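Local coordinates for protein probable transcriptional regulator (Pseudomonas aeruginosa, PDB 2FBI) that probably binds DNA as a two-fold symmetric dimer to regulate transcription, as a winged helix-turn-helix repressor or activator of the MarR family, at the interface of chains A and B. Sequence-based numbering; all coordinates share one arbitrary frame. Chains: chain A/B, probable transcriptional regulator.

The interface of chains A and B. Residues chain A 17, 21, 122, 127, 130, 134; chain B 10, 14, 133-134, 137.
A:Phe122 and B:Leu137 both carry CG anti to the backbone N (chi1 -175° and -172°), which sends the aromatic ring of one chain and the leucine branch of the other across each other at about a right angle. Methyl CD1 of B:Leu137 sits over the centre of the ring face, 4.0 Å from the centroid, a CH-pi contact. The ring rim lies against the partner's helix: CE1 of A:Phe122 is 3.4 Å from the backbone N of B:Leu137, and CZ faces O of B:Leu133 and, a little farther off, its methyl CD2. Within chain A, CA of A:Leu127 abuts the ring edge in plane. The other branch of B:Leu137 turns to A:Leu130, with CD2 against CD2 at 3.6 Å, and also touches the methyl of A:Ala17. A:Leu130, again with CG anti to N (chi1 173°), puts its own CD2 3.8 Å from CD1 of B:Leu10, while its CD1 reaches CD2 of B:Leu134. CB of A:Ala17 packs against CD2 of B:Leu134 at 3.7 Å. CB of A:Ala21 meets CD2 of B:Leu10, and A:Leu134 and B:Leu14 touch through their branch ends. No polar bond crosses this patch; the packing is apolar. Helices 10-22 and 124-138 of both chains, with the end of helix 98-122 from chain A, build this part of the MarR-type dimerisation region, and the two-fold axis repeats it with the chains exchanged.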
loop_
_atom_site.group_PDB
_atom_site.type_symbol
_atom_site.label_atom_id
_atom_site.label_comp_id
_atom_site.label_asym_id
_atom_site.label_seq_id
_atom_site.Cartn_x
_atom_site.Cartn_y
_atom_site.Cartn_z
ATOM N N ALA A 17 3.238 -5.358 6.276
ATOM C CA ALA A 17 4.216 -4.607 7.057
ATOM C C ALA A 17 3.858 -3.131 7.231
ATOM O O ALA A 17 4.032 -2.589 8.329
ATOM C CB ALA A 17 5.635 -4.774 6.520
ATOM N N ALA A 21 3.106 -0.930 10.780
ATOM C CA ALA A 21 3.634 0.383 11.136
ATOM C C ALA A 21 2.595 1.457 11.277
ATOM O O ALA A 21 2.736 2.331 12.163
ATOM C CB ALA A 21 4.723 0.842 10.094
ATOM N N PHE A 122 11.071 -2.577 17.150
ATOM C CA PHE A 122 11.597 -3.279 15.956
ATOM C C PHE A 122 13.127 -3.455 15.995
ATOM O O PHE A 122 13.653 -4.486 15.574
ATOM C CB PHE A 122 11.148 -2.559 14.660
ATOM C CG PHE A 122 11.541 -3.268 13.368
ATOM C CD1 PHE A 122 11.089 -4.559 13.086
ATOM C CD2 PHE A 122 12.321 -2.612 12.410
ATOM C CE1 PHE A 122 11.418 -5.192 11.881
ATOM C CE2 PHE A 122 12.655 -3.238 11.199
ATOM C CZ PHE A 122 12.212 -4.524 10.932
ATOM N N LEU A 127 15.674 -1.302 11.593
ATOM C CA LEU A 127 14.938 -0.246 10.929
ATOM C C LEU A 127 15.780 0.368 9.784
ATOM O O LEU A 127 15.268 0.637 8.693
ATOM C CB LEU A 127 14.566 0.832 11.933
ATOM C CG LEU A 127 13.199 1.505 11.885
ATOM C CD1 LEU A 127 13.313 2.925 12.406
ATOM C CD2 LEU A 127 12.588 1.510 10.508
ATOM N N LEU A 130 16.160 -2.142 6.914
ATOM C CA LEU A 130 14.943 -2.266 6.166
ATOM C C LEU A 130 14.819 -1.103 5.146
ATOM O O LEU A 130 14.519 -1.342 3.975
ATOM C CB LEU A 130 13.704 -2.305 7.103
ATOM C CG LEU A 130 12.385 -2.275 6.327
ATOM C CD1 LEU A 130 12.318 -3.521 5.400
ATOM C CD2 LEU A 130 11.170 -2.163 7.258
ATOM N N LEU A 134 14.669 -1.140 1.246
ATOM C CA LEU A 134 13.509 -0.643 0.544
ATOM C C LEU A 134 13.912 0.460 -0.455
ATOM O O LEU A 134 13.363 0.554 -1.528
ATOM C CB LEU A 134 12.490 -0.082 1.534
ATOM C CG LEU A 134 11.680 -1.044 2.433
ATOM C CD1 LEU A 134 10.997 -0.217 3.469
ATOM C CD2 LEU A 134 10.691 -1.860 1.604
ATOM N N LEU B 10 9.018 5.669 6.632
ATOM C CA LEU B 10 8.943 4.212 6.505
ATOM C C LEU B 10 7.726 3.749 5.693
ATOM O O LEU B 10 7.823 2.899 4.808
ATOM C CB LEU B 10 8.801 3.571 7.878
ATOM C CG LEU B 10 8.743 2.032 7.861
ATOM C CD1 LEU B 10 10.023 1.468 7.234
ATOM C CD2 LEU B 10 8.540 1.451 9.292
ATOM N N LEU B 14 7.686 2.002 2.100
ATOM C CA LEU B 14 7.066 0.675 1.856
ATOM C C LEU B 14 6.168 0.632 0.609
ATOM O O LEU B 14 6.187 -0.319 -0.147
ATOM C CB LEU B 14 6.212 0.258 3.077
ATOM C CG LEU B 14 7.093 -0.268 4.233
ATOM C CD1 LEU B 14 6.427 -0.100 5.616
ATOM C CD2 LEU B 14 7.456 -1.692 3.977
ATOM N N LEU B 133 12.962 -9.377 7.056
ATOM C CA LEU B 133 12.746 -8.138 7.812
ATOM C C LEU B 133 11.285 -7.656 7.793
ATOM O O LEU B 133 10.753 -7.168 8.805
ATOM C CB LEU B 133 13.700 -7.049 7.335
ATOM C CG LEU B 133 15.137 -7.054 7.875
ATOM C CD1 LEU B 133 16.018 -6.158 7.000
ATOM C CD2 LEU B 133 15.182 -6.541 9.309
ATOM N N LEU B 134 10.624 -7.800 6.657
ATOM C CA LEU B 134 9.240 -7.398 6.565
ATOM C C LEU B 134 8.348 -8.329 7.411
ATOM O O LEU B 134 7.396 -7.892 8.015
ATOM C CB LEU B 134 8.773 -7.434 5.110
ATOM C CG LEU B 134 9.274 -6.363 4.115
ATOM C CD1 LEU B 134 8.891 -6.813 2.745
ATOM C CD2 LEU B 134 8.694 -4.991 4.453
ATOM N N LEU B 137 8.750 -6.985 10.816
ATOM C CA LEU B 137 8.004 -5.737 11.013
ATOM C C LEU B 137 6.512 -5.969 11.275
ATOM O O LEU B 137 5.890 -5.211 11.991
ATOM C CB LEU B 137 8.181 -4.753 9.825
ATOM C CG LEU B 137 7.615 -3.333 9.971
ATOM C CD1 LEU B 137 8.218 -2.609 11.190
ATOM C CD2 LEU B 137 7.926 -2.532 8.719
#